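Local coordinates for protein mandalate racemase/muconate lactonizing enzyme (Unidentified, PDB 4E4U) that probably acts as an enolase-superfamily enzyme related to mandelate racemase and muconate lactonizing enzyme, its precise substrate and reaction not being established, at residues E123-N135 and C151-F165. Numbering follows the deposited sequence. Where two conformers were deposited one is given.
Sequences ERLRSYTYLYPKN and CAAENVKLGFTAVKF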
loop_
_atom_site.group_PDB
_atom_site.type_symbol
_atom_site.label_atom_id
_atom_site.label_comp_id
_atom_site.label_asym_id
_atom_site.label_seq_id
_atom_site.Cartn_x
_atom_site.Cartn_y
_atom_site.Cartn_z
ATOM N N GLU A 123 -38.471 11.082 13.525
ATOM C CA GLU A 123 -39.839 10.974 14.003
ATOM C C GLU A 123 -40.423 9.605 13.667
ATOM O O GLU A 123 -41.269 9.082 14.397
ATOM C CB GLU A 123 -40.701 12.092 13.423
ATOM C CG GLU A 123 -40.259 13.490 13.849
ATOM C CD GLU A 123 -40.339 13.715 15.356
ATOM O OE1 GLU A 123 -41.096 12.996 16.041
ATOM O OE2 GLU A 123 -39.641 14.623 15.854
ATOM N N ARG A 124 -39.973 9.027 12.558
ATOM C CA ARG A 124 -40.362 7.671 12.189
ATOM C C ARG A 124 -39.220 7.014 11.428
ATOM O O ARG A 124 -38.341 7.699 10.901
ATOM C CB ARG A 124 -41.626 7.670 11.343
ATOM C CG ARG A 124 -41.461 8.369 10.024
ATOM C CD ARG A 124 -42.801 8.607 9.356
ATOM N NE ARG A 124 -42.647 9.493 8.210
ATOM C CZ ARG A 124 -43.535 9.609 7.229
ATOM N NH1 ARG A 124 -44.646 8.883 7.249
ATOM N NH2 ARG A 124 -43.306 10.446 6.227
ATOM N N LEU A 125 -39.248 5.688 11.356
ATOM C CA LEU A 125 -38.123 4.928 10.832
ATOM C C LEU A 125 -38.510 4.158 9.582
ATOM O O LEU A 125 -39.386 3.291 9.622
ATOM C CB LEU A 125 -37.624 3.942 11.883
ATOM C CG LEU A 125 -37.180 4.539 13.215
ATOM C CD1 LEU A 125 -36.883 3.429 14.210
ATOM C CD2 LEU A 125 -35.955 5.421 13.010
ATOM N N ARG A 126 -37.848 4.463 8.475
ATOM C CA ARG A 126 -38.052 3.703 7.253
ATOM C C ARG A 126 -37.809 2.222 7.540
ATOM O O ARG A 126 -36.844 1.859 8.218
ATOM C CB ARG A 126 -37.094 4.192 6.163
ATOM C CG ARG A 126 -37.336 3.565 4.800
ATOM C CD ARG A 126 -36.229 3.927 3.827
ATOM N NE ARG A 126 -36.446 3.304 2.526
ATOM C CZ ARG A 126 -35.547 3.268 1.549
ATOM N NH1 ARG A 126 -34.351 3.826 1.719
ATOM N NH2 ARG A 126 -35.842 2.669 0.400
ATOM N N SER A 127 -38.685 1.366 7.029
ATOM C CA SER A 127 -38.547 -0.063 7.279
ATOM C C SER A 127 -38.664 -0.893 6.007
ATOM O O SER A 127 -39.087 -0.400 4.962
ATOM C CB SER A 127 -39.568 -0.533 8.312
ATOM O OG SER A 127 -40.859 -0.582 7.749
ATOM N N TYR A 128 -38.269 -2.156 6.100
ATOM C CA TYR A 128 -38.461 -3.088 5.003
ATOM C C TYR A 128 -38.873 -4.422 5.570
ATOM O O TYR A 128 -38.737 -4.656 6.772
ATOM C CB TYR A 128 -37.188 -3.252 4.188
ATOM C CG TYR A 128 -36.076 -4.059 4.822
ATOM C CD1 TYR A 128 -36.005 -5.440 4.647
ATOM C CD2 TYR A 128 -35.051 -3.437 5.518
ATOM C CE1 TYR A 128 -34.947 -6.183 5.178
ATOM C CE2 TYR A 128 -33.997 -4.170 6.058
ATOM C CZ TYR A 128 -33.946 -5.540 5.883
ATOM O OH TYR A 128 -32.900 -6.273 6.400
ATOM N N THR A 129 -39.366 -5.304 4.709
ATOM C CA THR A 129 -39.596 -6.679 5.118
ATOM C C THR A 129 -39.111 -7.659 4.057
ATOM O O THR A 129 -39.045 -7.328 2.869
ATOM C CB THR A 129 -41.089 -6.945 5.438
ATOM O OG1 THR A 129 -41.248 -8.289 5.916
ATOM C CG2 THR A 129 -41.963 -6.728 4.204
ATOM N N TYR A 130 -38.742 -8.858 4.496
ATOM C CA TYR A 130 -38.637 -9.989 3.589
ATOM C C TYR A 130 -39.995 -10.225 2.948
ATOM O O TYR A 130 -41.043 -9.963 3.553
ATOM C CB TYR A 130 -38.265 -11.257 4.355
ATOM C CG TYR A 130 -36.833 -11.711 4.215
ATOM C CD1 TYR A 130 -36.313 -12.086 2.984
ATOM C CD2 TYR A 130 -36.007 -11.787 5.324
ATOM C CE1 TYR A 130 -35.005 -12.513 2.859
ATOM C CE2 TYR A 130 -34.698 -12.213 5.213
ATOM C CZ TYR A 130 -34.200 -12.573 3.975
ATOM O OH TYR A 130 -32.895 -12.993 3.861
ATOM N N LEU A 131 -39.973 -10.743 1.727
ATOM C CA LEU A 131 -41.187 -11.202 1.079
ATOM C C LEU A 131 -41.554 -12.576 1.633
ATOM O O LEU A 131 -40.704 -13.476 1.710
ATOM C CB LEU A 131 -40.981 -11.277 -0.433
ATOM C CG LEU A 131 -40.603 -9.952 -1.098
ATOM C CD1 LEU A 131 -40.354 -10.135 -2.596
ATOM C CD2 LEU A 131 -41.684 -8.907 -0.853
ATOM N N TYR A 132 -42.815 -12.737 2.024
ATOM C CA TYR A 132 -43.313 -14.023 2.517
ATOM C C TYR A 132 -44.462 -14.537 1.651
ATOM O O TYR A 132 -45.608 -14.620 2.110
ATOM C CB TYR A 132 -43.772 -13.900 3.972
ATOM C CG TYR A 132 -42.648 -13.643 4.952
ATOM C CD1 TYR A 132 -41.918 -14.692 5.496
ATOM C CD2 TYR A 132 -42.320 -12.350 5.340
ATOM C CE1 TYR A 132 -40.890 -14.454 6.395
ATOM C CE2 TYR A 132 -41.303 -12.103 6.232
ATOM C CZ TYR A 132 -40.586 -13.154 6.760
ATOM O OH TYR A 132 -39.570 -12.889 7.654
ATOM N N PRO A 133 -44.162 -14.903 0.394
ATOM C CA PRO A 133 -45.215 -15.323 -0.532
ATOM C C PRO A 133 -45.703 -16.721 -0.183
ATOM O O PRO A 133 -44.899 -17.558 0.220
ATOM C CB PRO A 133 -44.495 -15.343 -1.895
ATOM C CG PRO A 133 -43.109 -14.773 -1.651
ATOM C CD PRO A 133 -42.827 -15.022 -0.218
ATOM N N LYS A 134 -47.000 -16.969 -0.324
ATOM C CA LYS A 134 -47.538 -18.299 -0.066
ATOM C C LYS A 134 -47.979 -18.977 -1.354
ATOM O O LYS A 134 -48.565 -18.337 -2.233
ATOM C CB LYS A 134 -48.714 -18.238 0.913
ATOM C CG LYS A 134 -48.325 -17.920 2.348
ATOM C CD LYS A 134 -49.526 -18.056 3.279
ATOM C CE LYS A 134 -49.169 -17.642 4.705
ATOM N NZ LYS A 134 -50.332 -17.748 5.634
ATOM N N ASN A 135 -47.704 -20.275 -1.463
ATOM C CA ASN A 135 -48.241 -21.062 -2.570
ATOM C C ASN A 135 -49.706 -21.443 -2.326
ATOM O O ASN A 135 -50.296 -21.046 -1.318
ATOM C CB ASN A 135 -47.359 -22.288 -2.870
ATOM C CG ASN A 135 -47.313 -23.295 -1.721
ATOM O OD1 ASN A 135 -48.196 -23.331 -0.856
ATOM N ND2 ASN A 135 -46.282 -24.137 -1.725
ATOM N N CYS A 151 -46.295 -10.489 -4.117
ATOM C CA CYS A 151 -46.126 -10.150 -2.714
ATOM C C CYS A 151 -45.474 -8.773 -2.559
ATOM O O CYS A 151 -45.879 -7.975 -1.714
ATOM C CB CYS A 151 -45.290 -11.232 -2.029
ATOM S SG CYS A 151 -44.945 -10.948 -0.286
ATOM N N ALA A 152 -44.459 -8.500 -3.373
ATOM C CA ALA A 152 -43.812 -7.192 -3.343
ATOM C C ALA A 152 -44.817 -6.076 -3.632
ATOM O O ALA A 152 -44.825 -5.045 -2.960
ATOM C CB ALA A 152 -42.667 -7.141 -4.333
ATOM N N ALA A 153 -45.658 -6.284 -4.641
ATOM C CA ALA A 153 -46.663 -5.293 -5.003
ATOM C C ALA A 153 -47.634 -5.040 -3.848
ATOM O O ALA A 153 -48.024 -3.898 -3.604
ATOM C CB ALA A 153 -47.411 -5.728 -6.255
ATOM N N GLU A 154 -48.020 -6.094 -3.135
ATOM C CA GLU A 154 -48.902 -5.927 -1.980
ATOM C C GLU A 154 -48.207 -5.172 -0.851
ATOM O O GLU A 154 -48.819 -4.337 -0.190
ATOM C CB GLU A 154 -49.443 -7.270 -1.489
ATOM C CG GLU A 154 -50.396 -7.949 -2.452
ATOM C CD GLU A 154 -51.571 -7.067 -2.831
ATOM O OE1 GLU A 154 -52.126 -6.385 -1.942
ATOM O OE2 GLU A 154 -51.934 -7.046 -4.025
ATOM N N ASN A 155 -46.922 -5.447 -0.644
ATOM C CA ASN A 155 -46.162 -4.712 0.360
ATOM C C ASN A 155 -46.054 -3.223 0.024
ATOM O O ASN A 155 -46.121 -2.375 0.913
ATOM C CB ASN A 155 -44.790 -5.355 0.586
ATOM C CG ASN A 155 -44.854 -6.522 1.552
ATOM O OD1 ASN A 155 -45.418 -6.406 2.636
ATOM N ND2 ASN A 155 -44.283 -7.651 1.161
ATOM N N VAL A 156 -45.898 -2.906 -1.258
ATOM C CA VAL A 156 -45.895 -1.510 -1.691
ATOM C C VAL A 156 -47.241 -0.832 -1.375
ATOM O O VAL A 156 -47.269 0.321 -0.938
ATOM C CB VAL A 156 -45.517 -1.387 -3.186
ATOM C CG1 VAL A 156 -45.809 0.011 -3.732
ATOM C CG2 VAL A 156 -44.045 -1.736 -3.390
ATOM N N LYS A 157 -48.350 -1.547 -1.561
ATOM C CA LYS A 157 -49.672 -1.008 -1.225
ATOM C C LYS A 157 -49.790 -0.703 0.270
ATOM O O LYS A 157 -50.479 0.238 0.665
ATOM C CB LYS A 157 -50.786 -1.964 -1.665
ATOM C CG LYS A 157 -50.943 -2.070 -3.174
ATOM C CD LYS A 157 -51.980 -3.111 -3.554
ATOM C CE LYS A 157 -51.804 -3.535 -5.000
ATOM N NZ LYS A 157 -52.734 -4.636 -5.368
ATOM N N LEU A 158 -49.111 -1.495 1.099
ATOM C CA LEU A 158 -49.096 -1.248 2.540
ATOM C C LEU A 158 -48.267 -0.017 2.888
ATOM O O LEU A 158 -48.434 0.563 3.967
ATOM C CB LEU A 158 -48.536 -2.446 3.302
ATOM C CG LEU A 158 -49.252 -3.790 3.239
ATOM C CD1 LEU A 158 -48.494 -4.766 4.110
ATOM C CD2 LEU A 158 -50.684 -3.667 3.707
ATOM N N GLY A 159 -47.356 0.364 1.993
ATOM C CA GLY A 159 -46.516 1.529 2.205
ATOM C C GLY A 159 -45.026 1.247 2.283
ATOM O O GLY A 159 -44.236 2.182 2.428
ATOM N N PHE A 160 -44.626 -0.021 2.200
ATOM C CA PHE A 160 -43.202 -0.357 2.218
ATOM C C PHE A 160 -42.459 0.272 1.046
ATOM O O PHE A 160 -42.961 0.306 -0.087
ATOM C CB PHE A 160 -42.987 -1.871 2.168
ATOM C CG PHE A 160 -43.109 -2.558 3.502
ATOM C CD1 PHE A 160 -42.119 -2.410 4.467
ATOM C CD2 PHE A 160 -44.200 -3.369 3.782
ATOM C CE1 PHE A 160 -42.213 -3.056 5.687
ATOM C CE2 PHE A 160 -44.302 -4.019 5.007
ATOM C CZ PHE A 160 -43.309 -3.859 5.958
ATOM N N THR A 161 -41.254 0.755 1.333
ATOM C CA THR A 161 -40.392 1.386 0.333
ATOM C C THR A 161 -39.159 0.539 0.010
ATOM O O THR A 161 -38.247 1.004 -0.675
ATOM C CB THR A 161 -39.921 2.775 0.793
ATOM O OG1 THR A 161 -39.154 2.643 1.995
ATOM C CG2 THR A 161 -41.112 3.677 1.054
ATOM N N ALA A 162 -39.129 -0.696 0.506
ATOM C CA ALA A 162 -38.054 -1.639 0.204
ATOM C C ALA A 162 -38.535 -3.041 0.546
ATOM O O ALA A 162 -39.325 -3.217 1.478
ATOM C CB ALA A 162 -36.790 -1.302 0.988
ATOM N N VAL A 163 -38.078 -4.031 -0.218
ATOM C CA VAL A 163 -38.442 -5.423 0.034
ATOM C C VAL A 163 -37.205 -6.291 -0.147
ATOM O O VAL A 163 -36.330 -5.962 -0.957
ATOM C CB VAL A 163 -39.582 -5.915 -0.897
ATOM C CG1 VAL A 163 -40.881 -5.163 -0.603
ATOM C CG2 VAL A 163 -39.183 -5.780 -2.375
ATOM N N LYS A 164 -37.122 -7.386 0.610
ATOM C CA LYS A 164 -35.952 -8.263 0.570
ATOM C C LYS A 164 -36.336 -9.692 0.186
ATOM O O LYS A 164 -37.417 -10.170 0.521
ATOM C CB LYS A 164 -35.230 -8.246 1.917
ATOM C CG LYS A 164 -33.874 -8.939 1.893
ATOM C CD LYS A 164 -32.969 -8.450 3.022
ATOM C CE LYS A 164 -33.152 -9.263 4.287
ATOM N NZ LYS A 164 -32.203 -8.866 5.375
ATOM N N PHE A 165 -35.436 -10.377 -0.514
ATOM C CA PHE A 165 -35.674 -11.758 -0.954
ATOM C C PHE A 165 -34.325 -12.417 -1.221
ATOM O O PHE A 165 -33.349 -11.728 -1.530
ATOM C CB PHE A 165 -36.580 -11.808 -2.204
ATOM C CG PHE A 165 -36.157 -10.861 -3.286
ATOM C CD1 PHE A 165 -36.554 -9.532 -3.254
ATOM C CD2 PHE A 165 -35.346 -11.294 -4.327
ATOM C CE1 PHE A 165 -36.136 -8.644 -4.242
ATOM C CE2 PHE A 165 -34.930 -10.416 -5.317
ATOM C CZ PHE A 165 -35.328 -9.090 -5.274
HETATM O O HOH W 1 -40.565 1.560 3.999
HETATM O O HOH W 2 -43.828 -10.015 2.897
#
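Lys164 runs between the rings of Tyr128 and Tyr130 in the first beta-alpha-beta unit of the barrel domain. A bend about CG-CD (chi3 89°) lays CE over one face of the Tyr130 ring, 3.7 Å from the centroid, in a CH-pi contact, while NZ donates to Tyr128 OH at 2.9 Å. The backbone beneath fixes the register of parallel strands 125-130 and 162-165: Lys164 N donates to Thr129 O (3.0 Å), and Leu131 N donates to Lys164 O (2.9 Å).

On the other face of the sheet, Thr129 CG2 sits 3.8 Å from the centroid of the Phe160 ring, and Leu131 CD2 wedges among Val163 CB, Ala152 and Asn155 ND2, so that helix 145-158 is packed onto its own strands. A chi1 of -176° sets Thr129 OG1 beside the carbonyl carbon, where it donates to Tyr130 O and is also hydrogen-bonded by Met337 N, leaving CG2 over the Phe160 ring. Near the start of strand 162-165, Arg126 grips Thr161 side-on, NE to OG1 at 2.8 Å and NH2 to O at 3.1 Å, both acceptors lying in the guanidinium plane. One water joins Ser127 O to Thr161 N; another links Tyr130 O, Tyr132 N and Asn155 ND2.

Farther out, Asp203 pairs with Arg126 NH2 and Glu233 with Lys164 NZ, while Cys151 is covalently linked to a dithiol, probably from the crystallisation liquor, whose hydroxyl is hydrogen-bonded to Asn155 OD1. The ring of Tyr130, the hydroxyl of Tyr128 and the carboxylate of Glu233 together fix where the amino group of Lys164 lies.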